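Local coordinates for orotidine-5-phosphate decarboxylase/orotate phosphoribosyltransferase, putative (Ompdcase-oprtase, putative) (Leishmania infantum, PDB 3QW3), which probably catalyses the decarboxylation of orotidine 5'-phosphate to UMP, the job of this decarboxylase domain within a larger bifunctional UMP synthase, at residues Ala24-Ala27 and Ala28-Val31; Lys49-Ala52 and Ala53-Glu56; Pro165-Val168 and Asn169-Gly173. One frame throughout, in Å; residues are numbered along the deposited sequence.

Contact 1 (Ala24-Ala27 and Ala28-Val31)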
ATOM      1  N   ALA A  24      -4.355  16.987  14.981  1.00 28.11           N
ATOM      2  CA  ALA A  24      -4.865  18.314  14.610  1.00 29.24           C
ATOM      3  C   ALA A  24      -5.869  18.268  13.463  1.00 30.01           C
ATOM      4  O   ALA A  24      -5.814  17.374  12.616  1.00 30.36           O
ATOM      5  CB  ALA A  24      -3.720  19.233  14.264  1.00 29.07           C
ATOM      6  N   LYS A  25      -6.772  19.248  13.438  1.00 30.80           N
ATOM      7  CA  LYS A  25      -7.897  19.256  12.495  1.00 31.40           C
ATOM      8  C   LYS A  25      -7.657  20.035  11.196  1.00 31.14           C
ATOM      9  O   LYS A  25      -8.472  19.971  10.274  1.00 31.45           O
ATOM     10  CB  LYS A  25      -9.181  19.718  13.201  1.00 31.78           C
ATOM     11  CG  LYS A  25     -10.121  18.569  13.613  1.00 33.21           C
ATOM     12  CD  LYS A  25      -9.368  17.355  14.180  1.00 34.90           C
ATOM     13  CE  LYS A  25     -10.128  16.047  13.954  1.00 35.75           C
ATOM     14  NZ  LYS A  25     -10.390  15.762  12.512  1.00 36.68           N
ATOM     15  N   THR A  26      -6.545  20.760  11.125  1.00 30.76           N
ATOM     16  CA  THR A  26      -6.121  21.418   9.888  1.00 30.39           C
ATOM     17  C   THR A  26      -4.667  21.066   9.594  1.00 29.92           C
ATOM     18  O   THR A  26      -3.920  20.690  10.505  1.00 30.01           O
ATOM     19  CB  THR A  26      -6.247  22.958   9.961  1.00 30.59           C
ATOM     20  OG1 THR A  26      -5.385  23.463  10.990  1.00 30.75           O
ATOM     21  CG2 THR A  26      -7.689  23.388  10.225  1.00 30.79           C
ATOM     22  N   ALA A  27      -4.268  21.201   8.331  1.00 29.28           N
ATOM     23  CA  ALA A  27      -2.879  20.982   7.925  1.00 28.80           C
ATOM     24  C   ALA A  27      -1.900  21.887   8.684  1.00 28.54           C
ATOM     25  O   ALA A  27      -0.874  21.417   9.183  1.00 28.62           O
ATOM     26  CB  ALA A  27      -2.722  21.164   6.426  1.00 28.67           C
ATOM     27  N   ALA A  28      -2.225  23.177   8.772  1.00 28.28           N
ATOM     28  CA  ALA A  28      -1.369  24.154   9.452  1.00 27.55           C
ATOM     29  C   ALA A  28      -1.156  23.799  10.922  1.00 27.20           C
ATOM     30  O   ALA A  28      -0.033  23.878  11.426  1.00 27.20           O
ATOM     31  CB  ALA A  28      -1.940  25.563   9.314  1.00 27.85           C
ATOM     32  N   ALA A  29      -2.232  23.401  11.596  1.00 26.44           N
ATOM     33  CA  ALA A  29      -2.151  22.963  12.986  1.00 26.12           C
ATOM     34  C   ALA A  29      -1.353  21.662  13.126  1.00 25.81           C
ATOM     35  O   ALA A  29      -0.601  21.499  14.093  1.00 25.69           O
ATOM     36  CB  ALA A  29      -3.540  22.820  13.595  1.00 26.31           C
ATOM     37  N   ALA A  30      -1.507  20.755  12.154  1.00 25.27           N
ATOM     38  CA  ALA A  30      -0.763  19.487  12.140  1.00 25.06           C
ATOM     39  C   ALA A  30       0.743  19.714  12.084  1.00 24.69           C
ATOM     40  O   ALA A  30       1.494  19.054  12.800  1.00 24.53           O
ATOM     41  CB  ALA A  30      -1.214  18.596  10.975  1.00 24.92           C
ATOM     42  N   VAL A  31       1.171  20.647  11.232  1.00 24.68           N
ATOM     43  CA  VAL A  31       2.583  21.026  11.126  1.00 24.72           C
ATOM     44  C   VAL A  31       3.116  21.525  12.473  1.00 24.84           C
ATOM     45  O   VAL A  31       4.186  21.101  12.917  1.00 24.61           O
ATOM     46  CB  VAL A  31       2.821  22.090  10.032  1.00 24.72           C
ATOM     47  CG1 VAL A  31       4.290  22.525   9.991  1.00 24.77           C
ATOM     48  CG2 VAL A  31       2.411  21.548   8.671  1.00 24.64           C
TER
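The first torsion of Thr-26 (chi1 62°) sets OG1 between its own backbone N and carbonyl carbon, a position that brings it to Ala-29 N. CG2 then lies opposite the carbonyl carbon. In Val-31 it is CG2 that lies anti to the carbonyl carbon, beside the backbone N, which brings it to 3.3 Å from Ala-27 O.

Thr-26 is the N-cap of helix 27-41. Its OG1 accepts from Ala-29 N at 3.2 Å, with an N-H...O angle of 156°. The bond gives a partner to an amide in the first turn, where the helix has no earlier carbonyl to offer. The same hydroxyl oxygen lies alongside the methyl of Ala-29, with OG1 to CB at 3.3 Å.

The main-chain bonds of the helix start at the cap residue. Ala-30 N donates to Thr-26 O at 2.9 Å, and Val-31 N donates to Ala-27 O at 3.0 Å. The second of these is close to straight, at 161°. Thr-26 thus serves the helix with both its side chain and its carbonyl.

Ala-24 lies beside the first turn and its CB points toward it. That CB lies 3.4 Å from Ala-30 N and 3.7 Å from Ala-29 CB. The Ala-24 methyl thus meets the methyls of both Ala-29 and Ala-30.

Ala-24 N is hydrogen-bonded to Glu-33 OE1, from further along helix 27-41. The stretch joins the loop after strand 16-20 to that helix. Ala-27 and Val-31 pack on helix 60-72, where they meet Ala-65, while Ala-30 packs on Pro-22 and Phe-58.

Contact 2 (Lys49-Ala52 and Ala53-Glu56). With SO4 (sulfate ion), chain D.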
ATOM      1  N   LYS A  49       8.842   8.918  12.231  1.00 13.74           N
ATOM      2  CA  LYS A  49       7.969   8.167  11.325  1.00 14.05           C
ATOM      3  C   LYS A  49       6.648   8.914  11.063  1.00 14.31           C
ATOM      4  O   LYS A  49       5.648   8.705  11.762  1.00 15.09           O
ATOM      5  CB  LYS A  49       7.711   6.752  11.866  1.00 13.78           C
ATOM      6  CG  LYS A  49       6.961   5.843  10.876  1.00 13.51           C
ATOM      7  CD  LYS A  49       6.825   4.405  11.374  1.00 15.90           C
ATOM      8  CE  LYS A  49       5.789   4.241  12.499  1.00 18.49           C
ATOM      9  NZ  LYS A  49       4.383   4.513  12.123  1.00 17.74           N
ATOM     10  N   PRO A  50       6.637   9.794  10.052  1.00 14.78           N
ATOM     11  CA  PRO A  50       5.386  10.468   9.715  1.00 14.72           C
ATOM     12  C   PRO A  50       4.363   9.521   9.090  1.00 14.86           C
ATOM     13  O   PRO A  50       4.717   8.627   8.319  1.00 15.23           O
ATOM     14  CB  PRO A  50       5.811  11.539   8.710  1.00 14.95           C
ATOM     15  CG  PRO A  50       7.110  11.089   8.187  1.00 15.64           C
ATOM     16  CD  PRO A  50       7.774  10.339   9.291  1.00 14.65           C
ATOM     17  N   ASN A  51       3.110   9.746   9.461  1.00 15.02           N
ATOM     18  CA  ASN A  51       1.962   8.967   9.016  1.00 15.33           C
ATOM     19  C   ASN A  51       1.456   9.480   7.668  1.00 15.00           C
ATOM     20  O   ASN A  51       0.808  10.528   7.604  1.00 15.41           O
ATOM     21  CB  ASN A  51       0.865   9.089  10.086  1.00 15.15           C
ATOM     22  CG  ASN A  51      -0.264   8.087   9.902  1.00 15.99           C
ATOM     23  OD1 ASN A  51      -0.699   7.439  10.861  1.00 19.09           O
ATOM     24  ND2 ASN A  51      -0.751   7.964   8.681  1.00 14.43           N
ATOM     25  N   ALA A  52       1.744   8.746   6.591  1.00 14.95           N
ATOM     26  CA  ALA A  52       1.403   9.205   5.236  1.00 14.78           C
ATOM     27  C   ALA A  52      -0.106   9.417   5.060  1.00 14.88           C
ATOM     28  O   ALA A  52      -0.529  10.341   4.359  1.00 15.36           O
ATOM     29  CB  ALA A  52       1.942   8.235   4.178  1.00 14.78           C
ATOM     30  N   ALA A  53      -0.911   8.591   5.726  1.00 14.91           N
ATOM     31  CA  ALA A  53      -2.378   8.703   5.615  1.00 15.02           C
ATOM     32  C   ALA A  53      -2.913   9.971   6.276  1.00 15.96           C
ATOM     33  O   ALA A  53      -3.810  10.638   5.746  1.00 15.73           O
ATOM     34  CB  ALA A  53      -3.055   7.472   6.219  1.00 15.19           C
ATOM     35  N   PHE A  54      -2.361  10.303   7.437  1.00 16.08           N
ATOM     36  CA  PHE A  54      -2.817  11.466   8.189  1.00 17.37           C
ATOM     37  C   PHE A  54      -2.548  12.752   7.413  1.00 17.70           C
ATOM     38  O   PHE A  54      -3.342  13.692   7.464  1.00 18.24           O
ATOM     39  CB  PHE A  54      -2.153  11.505   9.569  1.00 17.55           C
ATOM     40  CG  PHE A  54      -2.798  10.599  10.597  1.00 18.44           C
ATOM     41  CD1 PHE A  54      -3.592   9.518  10.221  1.00 18.41           C
ATOM     42  CD2 PHE A  54      -2.593  10.829  11.952  1.00 18.60           C
ATOM     43  CE1 PHE A  54      -4.176   8.683  11.185  1.00 18.71           C
ATOM     44  CE2 PHE A  54      -3.164  10.002  12.922  1.00 18.68           C
ATOM     45  CZ  PHE A  54      -3.956   8.928  12.540  1.00 18.88           C
ATOM     46  N   PHE A  55      -1.441  12.789   6.676  1.00 17.81           N
ATOM     47  CA  PHE A  55      -1.136  13.962   5.865  1.00 18.42           C
ATOM     48  C   PHE A  55      -1.949  13.998   4.572  1.00 18.70           C
ATOM     49  O   PHE A  55      -2.410  15.062   4.160  1.00 18.93           O
ATOM     50  CB  PHE A  55       0.365  14.079   5.610  1.00 18.46           C
ATOM     51  CG  PHE A  55       1.136  14.512   6.821  1.00 18.78           C
ATOM     52  CD1 PHE A  55       1.284  15.868   7.114  1.00 20.08           C
ATOM     53  CD2 PHE A  55       1.694  13.574   7.681  1.00 19.60           C
ATOM     54  CE1 PHE A  55       1.997  16.281   8.249  1.00 21.48           C
ATOM     55  CE2 PHE A  55       2.404  13.975   8.821  1.00 21.22           C
ATOM     56  CZ  PHE A  55       2.552  15.331   9.101  1.00 20.83           C
ATOM     57  N   GLU A  56      -2.147  12.833   3.954  1.00 18.96           N
ATOM     58  CA  GLU A  56      -3.007  12.724   2.774  1.00 19.37           C
ATOM     59  C   GLU A  56      -4.426  13.218   3.080  1.00 19.92           C
ATOM     60  O   GLU A  56      -5.083  13.805   2.215  1.00 19.63           O
ATOM     61  CB  GLU A  56      -3.050  11.278   2.256  1.00 19.51           C
ATOM     62  CG  GLU A  56      -3.917  11.120   1.003  1.00 19.41           C
ATOM     63  CD  GLU A  56      -4.083   9.681   0.554  1.00 19.34           C
ATOM     64  OE1 GLU A  56      -5.199   9.330   0.109  1.00 18.86           O
ATOM     65  OE2 GLU A  56      -3.107   8.904   0.630  1.00 17.93           O
TER
HETATM   66  S   SO4 D 257       1.971   2.316  14.048  1.00 58.59           S
HETATM   67  O1  SO4 D 257       1.128   1.522  13.159  1.00 58.83           O
HETATM   68  O2  SO4 D 257       3.346   2.291  13.557  1.00 57.75           O
HETATM   69  O3  SO4 D 257       1.485   3.694  14.083  1.00 58.77           O
HETATM   70  O4  SO4 D 257       1.916   1.753  15.395  1.00 58.47           O
HETATM   71  O   HOH W   1      -0.599   8.747   1.521  1.00 17.90           O
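The side-chain amide of Asn-51 lies flat on one face of the Phe-54 ring. The two planes are only 15° apart, and Asn-51 CG comes within 3.6 Å of Phe-54 CG. Asn-51 CG stands anti to the backbone N (chi1 -167°), which carries the amide over the ring.

Asn-51 is also the N-cap of helix 52-56. Its carbonyl oxygen takes weak bonds from Phe-54 N at 3.2 Å and Phe-55 N at 3.3 Å. It also meets the Phe-55 ring at its edge, 3.2 Å from CD2. Glu-56 N makes a firmer bond to Ala-52 O at 3.0 Å. A water donates to Glu-56 OE2 and, weakly, to Ala-52 O.

Lys-49 lies apart. Its NZ donates to O2 of a sulfate, probably from the crystallisation liquor, at 2.8 Å, and forms a salt bridge with Asp-82.

Glu-56 OE2 forms a salt bridge with Arg-85 and OE1 a hydrogen bond with Ser-98, both of the second subunit, so this helix joins the subunit interface. Here a strand of the decarboxylase TIM barrel passes into a short helix. Phe-55 packs on Ala-65, Leu-66 and Val-69 of helix 60-72, and Ala-52 on strand 80-85. Strand 47-50 is bonded to strands 16-20 and 80-85.

Contact 3 (Pro165-Val168 and Asn169-Gly173)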
ATOM      1  N   PRO A 165      17.398 -13.135  -0.958  1.00 22.47           N
ATOM      2  CA  PRO A 165      17.383 -12.567  -2.315  1.00 22.74           C
ATOM      3  C   PRO A 165      17.078 -11.070  -2.411  1.00 22.96           C
ATOM      4  O   PRO A 165      17.647 -10.393  -3.264  1.00 23.58           O
ATOM      5  CB  PRO A 165      16.308 -13.390  -3.046  1.00 22.87           C
ATOM      6  CG  PRO A 165      15.652 -14.231  -2.014  1.00 22.70           C
ATOM      7  CD  PRO A 165      16.570 -14.348  -0.857  1.00 22.61           C
ATOM      8  N   TRP A 166      16.204 -10.552  -1.552  1.00 22.95           N
ATOM      9  CA  TRP A 166      15.795  -9.147  -1.649  1.00 22.99           C
ATOM     10  C   TRP A 166      16.881  -8.130  -1.275  1.00 22.83           C
ATOM     11  O   TRP A 166      16.884  -7.007  -1.785  1.00 23.01           O
ATOM     12  CB  TRP A 166      14.520  -8.884  -0.832  1.00 23.00           C
ATOM     13  CG  TRP A 166      13.279  -9.581  -1.354  1.00 23.68           C
ATOM     14  CD1 TRP A 166      13.133 -10.215  -2.555  1.00 24.53           C
ATOM     15  CD2 TRP A 166      12.005  -9.671  -0.697  1.00 23.71           C
ATOM     16  NE1 TRP A 166      11.855 -10.716  -2.677  1.00 25.15           N
ATOM     17  CE2 TRP A 166      11.144 -10.393  -1.552  1.00 24.50           C
ATOM     18  CE3 TRP A 166      11.513  -9.220   0.536  1.00 24.87           C
ATOM     19  CZ2 TRP A 166       9.813 -10.678  -1.213  1.00 25.19           C
ATOM     20  CZ3 TRP A 166      10.192  -9.502   0.872  1.00 24.76           C
ATOM     21  CH2 TRP A 166       9.358 -10.224  -0.001  1.00 24.98           C
ATOM     22  N   ASN A 167      17.813  -8.525  -0.410  1.00 22.79           N
ATOM     23  CA  ASN A 167      18.728  -7.569   0.219  1.00 22.95           C
ATOM     24  C   ASN A 167      20.029  -7.309  -0.549  1.00 23.37           C
ATOM     25  O   ASN A 167      21.093  -7.119   0.051  1.00 22.84           O
ATOM     26  CB  ASN A 167      19.020  -7.984   1.668  1.00 22.70           C
ATOM     27  CG  ASN A 167      19.531  -6.837   2.512  1.00 22.88           C
ATOM     28  OD1 ASN A 167      19.164  -5.680   2.297  1.00 23.64           O
ATOM     29  ND2 ASN A 167      20.386  -7.150   3.488  1.00 22.97           N
ATOM     30  N   VAL A 168      19.928  -7.275  -1.876  1.00 24.12           N
ATOM     31  CA  VAL A 168      21.083  -7.033  -2.742  1.00 25.03           C
ATOM     32  C   VAL A 168      21.770  -5.698  -2.426  1.00 25.20           C
ATOM     33  O   VAL A 168      22.999  -5.597  -2.465  1.00 25.49           O
ATOM     34  CB  VAL A 168      20.690  -7.126  -4.241  1.00 25.16           C
ATOM     35  CG1 VAL A 168      21.874  -6.807  -5.152  1.00 26.36           C
ATOM     36  CG2 VAL A 168      20.150  -8.510  -4.557  1.00 25.43           C
ATOM     37  N   ASN A 169      20.982  -4.680  -2.089  1.00 25.09           N
ATOM     38  CA  ASN A 169      21.545  -3.363  -1.788  1.00 25.05           C
ATOM     39  C   ASN A 169      21.795  -3.081  -0.305  1.00 24.54           C
ATOM     40  O   ASN A 169      22.190  -1.973   0.059  1.00 24.79           O
ATOM     41  CB  ASN A 169      20.706  -2.250  -2.431  1.00 25.59           C
ATOM     42  CG  ASN A 169      21.012  -2.069  -3.903  1.00 27.26           C
ATOM     43  OD1 ASN A 169      22.103  -2.416  -4.369  1.00 28.44           O
ATOM     44  ND2 ASN A 169      20.053  -1.520  -4.648  1.00 28.24           N
ATOM     45  N   GLY A 170      21.568  -4.083   0.541  1.00 23.92           N
ATOM     46  CA  GLY A 170      21.820  -3.959   1.980  1.00 23.01           C
ATOM     47  C   GLY A 170      20.941  -2.909   2.633  1.00 22.10           C
ATOM     48  O   GLY A 170      21.311  -2.323   3.656  1.00 22.45           O
ATOM     49  N   ASN A 171      19.772  -2.678   2.038  1.00 20.84           N
ATOM     50  CA  ASN A 171      18.878  -1.607   2.476  1.00 19.89           C
ATOM     51  C   ASN A 171      17.471  -2.071   2.832  1.00 19.44           C
ATOM     52  O   ASN A 171      16.554  -1.253   2.940  1.00 19.02           O
ATOM     53  CB  ASN A 171      18.838  -0.470   1.442  1.00 19.90           C
ATOM     54  CG  ASN A 171      18.292  -0.906   0.074  1.00 19.00           C
ATOM     55  OD1 ASN A 171      18.068  -0.066  -0.797  1.00 22.06           O
ATOM     56  ND2 ASN A 171      18.085  -2.200  -0.118  1.00 18.07           N
ATOM     57  N   VAL A 172      17.314  -3.381   3.008  1.00 18.87           N
ATOM     58  CA  VAL A 172      16.024  -3.966   3.367  1.00 18.60           C
ATOM     59  C   VAL A 172      15.913  -4.151   4.878  1.00 18.16           C
ATOM     60  O   VAL A 172      16.851  -4.618   5.535  1.00 18.28           O
ATOM     61  CB  VAL A 172      15.794  -5.317   2.644  1.00 18.64           C
ATOM     62  CG1 VAL A 172      14.405  -5.893   2.959  1.00 19.58           C
ATOM     63  CG2 VAL A 172      15.962  -5.127   1.148  1.00 19.46           C
ATOM     64  N   GLY A 173      14.757  -3.766   5.410  1.00 17.27           N
ATOM     65  CA  GLY A 173      14.400  -4.002   6.801  1.00 16.45           C
ATOM     66  C   GLY A 173      13.035  -4.664   6.838  1.00 16.00           C
ATOM     67  O   GLY A 173      12.406  -4.863   5.795  1.00 15.72           O
TER
HETATM   68  O   HOH W   2      18.166  -4.369  -1.764  1.00 21.03           O
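Asn-167 reaches Val-172 with its side-chain oxygen. OD1 accepts from Val-172 N at 3.0 Å, with an N-H...O angle of 157°. The donor is tilted 31° from the amide plane. CG is anti to the backbone N of Asn-167 (chi1 -160°), and this swings the amide across the turn. OD1 also touches Val-172 CB at 3.4 Å. Val-172 CG2 lies 3.6 Å from Trp-166 O.

The backbone closes the turn. Gly-170 N donates to Asn-167 O at 3.1 Å, from well above the carbonyl plane. Val-168 and Asn-169 have the torsions of a type I beta turn. Gly-170 follows with positive phi, a conformation that suits glycine.

A water spans the next layer. It donates to Trp-166 O at 2.9 Å and accepts from Asn-169 N at 2.9 Å. The side-chain ND2 of Asn-169 is hydrogen-bonded to Met-123 O. The indole NE1 of Trp-166 bonds to Asp-143 of the second subunit.

Asn-171 and Gly-173 pair with strand 129-135. The segment is an alpha-to-beta connection, from helix 154-163 into strand 172-176, as expected in a TIM barrel.

Contact 2 is the most buried of the three. Contacts 1 and 3 are partly buried and lie on opposite sides of the chain's centre, about 36 Å apart between centres. Contacts 1 and 2 both begin helices, and their centres are about 12 Å apart without touching. Both start with an N-cap residue: in contact 1 its hydroxyl accepts from the first turn, and in contact 2 its amide is stacked on a ring. Contact 3 instead ends a loop and leads into a strand. Contacts 2 and 3 reach the same barrel sheet and both meet the second subunit. Contact 1 meets only its own chain and is mostly alanine methyls and backbone bonds.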